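Local structure of 4-hydroxy-tetrahydrodipicolinate synthase (Methylacidiphilum fumariolicum SolV, 6T3T) at residues Val141-Glu153 / Arg170-Phe182. The protein probably catalyses the condensation of pyruvate with aspartate-beta-semialdehyde to 4-hydroxy-tetrahydrodipicolinate, a step of lysine biosynthesis. Residues are numbered along the deposited sequence; the frame is centred on the assembly and turned at random.
Sequences VDIAVDTVKRLVE and RVSQLVEALPGEF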
loop_
_atom_site.group_PDB
_atom_site.type_symbol
_atom_site.label_atom_id
_atom_site.label_comp_id
_atom_site.label_asym_id
_atom_site.label_seq_id
_atom_site.Cartn_x
_atom_site.Cartn_y
_atom_site.Cartn_z
ATOM N N VAL A 141 12.166 2.896 4.424
ATOM C CA VAL A 141 13.020 2.873 3.243
ATOM C C VAL A 141 13.445 1.428 2.991
ATOM O O VAL A 141 13.531 0.618 3.917
ATOM C CB VAL A 141 14.252 3.799 3.445
ATOM C CG1 VAL A 141 15.368 3.062 4.179
ATOM C CG2 VAL A 141 14.733 4.373 2.130
ATOM N N ASP A 142 13.711 1.109 1.728
ATOM C CA ASP A 142 14.136 -0.220 1.307
ATOM C C ASP A 142 15.554 -0.117 0.750
ATOM O O ASP A 142 15.894 0.868 0.088
ATOM C CB ASP A 142 13.161 -0.780 0.247
ATOM C CG ASP A 142 13.525 -2.197 -0.234
ATOM O OD1 ASP A 142 13.068 -3.208 0.367
ATOM O OD2 ASP A 142 14.239 -2.305 -1.258
ATOM N N ILE A 143 16.404 -1.105 1.023
ATOM C CA ILE A 143 17.694 -1.129 0.349
ATOM C C ILE A 143 17.457 -1.770 -1.007
ATOM O O ILE A 143 17.179 -2.966 -1.088
ATOM C CB ILE A 143 18.767 -1.890 1.134
ATOM C CG1 ILE A 143 18.786 -1.450 2.607
ATOM C CG2 ILE A 143 20.144 -1.656 0.461
ATOM C CD1 ILE A 143 19.685 -2.330 3.485
ATOM N N ALA A 144 17.504 -0.965 -2.065
ATOM C CA ALA A 144 17.307 -1.494 -3.409
ATOM C C ALA A 144 18.381 -2.527 -3.752
ATOM O O ALA A 144 19.523 -2.458 -3.271
ATOM C CB ALA A 144 17.343 -0.363 -4.436
ATOM N N VAL A 145 17.988 -3.481 -4.607
ATOM C CA VAL A 145 18.879 -4.546 -5.074
ATOM C C VAL A 145 20.130 -3.954 -5.714
ATOM O O VAL A 145 21.248 -4.433 -5.488
ATOM C CB VAL A 145 18.145 -5.474 -6.068
ATOM C CG1 VAL A 145 19.125 -6.416 -6.762
ATOM C CG2 VAL A 145 17.033 -6.277 -5.378
ATOM N N ASP A 146 19.953 -2.937 -6.563
ATOM C CA ASP A 146 21.107 -2.318 -7.200
ATOM C C ASP A 146 22.029 -1.692 -6.167
ATOM O O ASP A 146 23.258 -1.772 -6.296
ATOM C CB ASP A 146 20.648 -1.262 -8.202
ATOM C CG ASP A 146 21.778 -0.438 -8.714
ATOM O OD1 ASP A 146 22.476 -0.923 -9.636
ATOM O OD2 ASP A 146 21.996 0.681 -8.172
ATOM N N THR A 147 21.449 -1.121 -5.101
ATOM C CA THR A 147 22.244 -0.535 -4.021
ATOM C C THR A 147 23.035 -1.602 -3.286
ATOM O O THR A 147 24.217 -1.404 -2.998
ATOM C CB THR A 147 21.352 0.220 -3.028
ATOM O OG1 THR A 147 20.706 1.303 -3.701
ATOM C CG2 THR A 147 22.169 0.788 -1.834
ATOM N N VAL A 148 22.399 -2.733 -2.966
ATOM C CA VAL A 148 23.129 -3.871 -2.399
ATOM C C VAL A 148 24.265 -4.301 -3.330
ATOM O O VAL A 148 25.387 -4.576 -2.881
ATOM C CB VAL A 148 22.170 -5.047 -2.110
ATOM C CG1 VAL A 148 22.936 -6.213 -1.583
ATOM C CG2 VAL A 148 21.082 -4.652 -1.113
ATOM N N LYS A 149 23.999 -4.367 -4.638
ATOM C CA LYS A 149 25.025 -4.829 -5.569
ATOM C C LYS A 149 26.221 -3.884 -5.584
ATOM O O LYS A 149 27.370 -4.325 -5.468
ATOM C CB LYS A 149 24.445 -4.968 -6.979
ATOM C CG LYS A 149 25.425 -5.611 -7.972
ATOM C CD LYS A 149 24.779 -5.834 -9.349
ATOM C CE LYS A 149 25.124 -4.733 -10.325
ATOM N NZ LYS A 149 24.896 -5.159 -11.743
ATOM N N ARG A 150 25.963 -2.571 -5.665
ATOM C CA ARG A 150 27.049 -1.584 -5.660
ATOM C C ARG A 150 27.833 -1.634 -4.356
ATOM O O ARG A 150 29.066 -1.526 -4.350
ATOM C CB ARG A 150 26.496 -0.161 -5.856
ATOM C CG ARG A 150 25.943 0.168 -7.245
ATOM C CD ARG A 150 25.133 1.496 -7.252
ATOM N NE ARG A 150 25.968 2.636 -6.842
ATOM C CZ ARG A 150 25.514 3.783 -6.339
ATOM N NH1 ARG A 150 24.203 3.983 -6.162
ATOM N NH2 ARG A 150 26.382 4.739 -6.005
ATOM N N LEU A 151 27.123 -1.769 -3.238
ATOM C CA LEU A 151 27.783 -1.831 -1.939
ATOM C C LEU A 151 28.761 -3.007 -1.880
ATOM O O LEU A 151 29.832 -2.904 -1.280
ATOM C CB LEU A 151 26.737 -1.906 -0.816
ATOM C CG LEU A 151 26.027 -0.594 -0.407
ATOM C CD1 LEU A 151 24.907 -0.815 0.624
ATOM C CD2 LEU A 151 27.027 0.494 0.107
ATOM N N VAL A 152 28.391 -4.143 -2.468
ATOM C CA VAL A 152 29.250 -5.317 -2.418
ATOM C C VAL A 152 30.413 -5.185 -3.393
ATOM O O VAL A 152 31.533 -5.614 -3.091
ATOM C CB VAL A 152 28.411 -6.577 -2.661
ATOM C CG1 VAL A 152 29.304 -7.828 -2.805
ATOM C CG2 VAL A 152 27.426 -6.723 -1.517
ATOM N N GLU A 153 30.169 -4.587 -4.565
ATOM C CA GLU A 153 31.267 -4.304 -5.487
ATOM C C GLU A 153 32.355 -3.486 -4.804
ATOM O O GLU A 153 33.547 -3.750 -4.992
ATOM C CB GLU A 153 30.761 -3.565 -6.728
ATOM C CG GLU A 153 30.018 -4.432 -7.750
ATOM C CD GLU A 153 29.276 -3.590 -8.786
ATOM O OE1 GLU A 153 29.317 -2.347 -8.674
ATOM O OE2 GLU A 153 28.645 -4.153 -9.706
ATOM N N ARG A 170 12.209 -10.465 -3.677
ATOM C CA ARG A 170 13.458 -9.770 -3.404
ATOM C C ARG A 170 14.630 -10.740 -3.333
ATOM O O ARG A 170 15.733 -10.429 -3.803
ATOM C CB ARG A 170 13.317 -8.996 -2.095
ATOM C CG ARG A 170 14.550 -8.236 -1.701
ATOM C CD ARG A 170 14.917 -7.317 -2.820
ATOM N NE ARG A 170 13.890 -6.335 -3.143
ATOM C CZ ARG A 170 13.909 -5.086 -2.681
ATOM N NH1 ARG A 170 14.906 -4.710 -1.868
ATOM N NH2 ARG A 170 12.949 -4.223 -3.034
ATOM N N VAL A 171 14.417 -11.933 -2.769
ATOM C CA VAL A 171 15.506 -12.901 -2.687
ATOM C C VAL A 171 15.935 -13.341 -4.087
ATOM O O VAL A 171 17.131 -13.364 -4.412
ATOM C CB VAL A 171 15.107 -14.091 -1.792
ATOM C CG1 VAL A 171 16.195 -15.132 -1.783
ATOM C CG2 VAL A 171 14.850 -13.613 -0.352
ATOM N N SER A 172 14.971 -13.641 -4.955
ATOM C CA SER A 172 15.316 -14.009 -6.329
ATOM C C SER A 172 16.093 -12.905 -7.033
ATOM O O SER A 172 17.026 -13.190 -7.793
ATOM C CB SER A 172 14.055 -14.344 -7.139
ATOM O OG SER A 172 13.460 -15.537 -6.682
ATOM N N GLN A 173 15.708 -11.636 -6.819
ATOM C CA GLN A 173 16.455 -10.528 -7.422
ATOM C C GLN A 173 17.864 -10.430 -6.840
ATOM O O GLN A 173 18.837 -10.194 -7.573
ATOM C CB GLN A 173 15.695 -9.205 -7.235
ATOM C CG GLN A 173 14.499 -9.022 -8.209
ATOM C CD GLN A 173 13.425 -8.032 -7.722
ATOM O OE1 GLN A 173 13.349 -7.709 -6.541
ATOM N NE2 GLN A 173 12.573 -7.579 -8.642
ATOM N N LEU A 174 17.994 -10.602 -5.526
ATOM C CA LEU A 174 19.311 -10.528 -4.901
ATOM C C LEU A 174 20.231 -11.633 -5.418
ATOM O O LEU A 174 21.412 -11.382 -5.708
ATOM C CB LEU A 174 19.160 -10.576 -3.380
ATOM C CG LEU A 174 18.569 -9.299 -2.792
ATOM C CD1 LEU A 174 18.157 -9.477 -1.330
ATOM C CD2 LEU A 174 19.581 -8.164 -2.950
ATOM N N VAL A 175 19.716 -12.870 -5.543
ATOM C CA VAL A 175 20.551 -13.948 -6.075
ATOM C C VAL A 175 20.911 -13.679 -7.544
ATOM O O VAL A 175 22.056 -13.900 -7.956
ATOM C CB VAL A 175 19.896 -15.327 -5.850
ATOM C CG1 VAL A 175 19.750 -15.605 -4.367
ATOM C CG2 VAL A 175 18.558 -15.386 -6.449
ATOM N N GLU A 176 19.980 -13.129 -8.341
ATOM C CA GLU A 176 20.355 -12.712 -9.696
ATOM C C GLU A 176 21.533 -11.748 -9.674
ATOM O O GLU A 176 22.444 -11.853 -10.498
ATOM C CB GLU A 176 19.216 -11.966 -10.399
ATOM C CG GLU A 176 18.444 -12.670 -11.483
ATOM C CD GLU A 176 19.299 -13.312 -12.561
ATOM O OE1 GLU A 176 19.941 -12.626 -13.391
ATOM O OE2 GLU A 176 19.275 -14.549 -12.599
ATOM N N ALA A 177 21.523 -10.786 -8.747
ATOM C CA ALA A 177 22.445 -9.665 -8.850
ATOM C C ALA A 177 23.761 -9.872 -8.120
ATOM O O ALA A 177 24.740 -9.200 -8.455
ATOM C CB ALA A 177 21.782 -8.381 -8.346
ATOM N N LEU A 178 23.834 -10.778 -7.160
ATOM C CA LEU A 178 24.994 -10.825 -6.289
ATOM C C LEU A 178 25.732 -12.147 -6.422
ATOM O O LEU A 178 25.184 -13.120 -6.951
ATOM C CB LEU A 178 24.560 -10.585 -4.838
ATOM C CG LEU A 178 24.546 -9.055 -4.657
ATOM C CD1 LEU A 178 23.208 -8.403 -4.994
ATOM C CD2 LEU A 178 25.009 -8.635 -3.291
ATOM N N PRO A 179 27.017 -12.190 -6.050
ATOM C CA PRO A 179 27.779 -13.442 -6.172
ATOM C C PRO A 179 27.248 -14.494 -5.212
ATOM O O PRO A 179 26.518 -14.207 -4.258
ATOM C CB PRO A 179 29.213 -13.049 -5.805
ATOM C CG PRO A 179 29.233 -11.530 -5.826
ATOM C CD PRO A 179 27.835 -11.113 -5.468
ATOM N N GLY A 180 27.689 -15.731 -5.434
ATOM C CA GLY A 180 27.255 -16.811 -4.567
ATOM C C GLY A 180 27.779 -16.714 -3.148
ATOM O O GLY A 180 27.144 -17.220 -2.213
ATOM N N GLU A 181 28.938 -16.077 -2.956
ATOM C CA GLU A 181 29.507 -16.014 -1.616
ATOM C C GLU A 181 28.719 -15.076 -0.717
ATOM O O GLU A 181 28.840 -15.167 0.508
ATOM C CB GLU A 181 30.974 -15.576 -1.661
ATOM C CG GLU A 181 31.941 -16.607 -2.260
ATOM C CD GLU A 181 32.487 -17.611 -1.227
ATOM O OE1 GLU A 181 32.243 -17.441 0.001
ATOM O OE2 GLU A 181 33.187 -18.559 -1.654
ATOM N N PHE A 182 27.930 -14.183 -1.303
ATOM C CA PHE A 182 27.071 -13.279 -0.546
ATOM C C PHE A 182 25.899 -14.058 0.046
ATOM O O PHE A 182 25.261 -14.852 -0.649
ATOM C CB PHE A 182 26.571 -12.177 -1.478
ATOM C CG PHE A 182 25.729 -11.128 -0.806
ATOM C CD1 PHE A 182 26.317 -10.103 -0.086
ATOM C CD2 PHE A 182 24.359 -11.139 -0.950
ATOM C CE1 PHE A 182 25.538 -9.116 0.480
ATOM C CE2 PHE A 182 23.578 -10.184 -0.380
ATOM C CZ PHE A 182 24.165 -9.165 0.341
#
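V145 pushes into helix 170-177 as a knob into a hole, its side chain lodged among R170, Q173, L174 and A177. Its two methyls divide the work: CG1, anti to the backbone N (chi1 169°), rests on A177 CB at 3.7 Å, while CG2 lies against the aliphatic part of R170, 3.5 Å from CD. Two turns in the R170 chain, at chi2 and chi3 (56° and 61°), carry its guanidinium beyond V145 to D142, in the loop that leads into helix 145-153. There NH1 and NH2 both grip D142 OD2, at 2.6 and 2.9 Å, in a salt bridge whose carboxylate stands nearly perpendicular to the guanidinium plane; NH1 meets the syn lone pair, whereas NH2 comes from above the carboxylate. D142 OD1 is taken by N134. With a leucine in place of R170 both donors are gone, and the D142 carboxylate would probably lose its charged mate here. Further along, V152 CG2 touches L178 CD2 and F182 CE1, both at 3.6 Å, and L178 CD2 also sits over the centre of one F182 ring face. Segments 145-153 and 170-177 belong to outer helices flanking strand 158-163 in sequence, packed side by side like neighbouring helices round a TIM barrel.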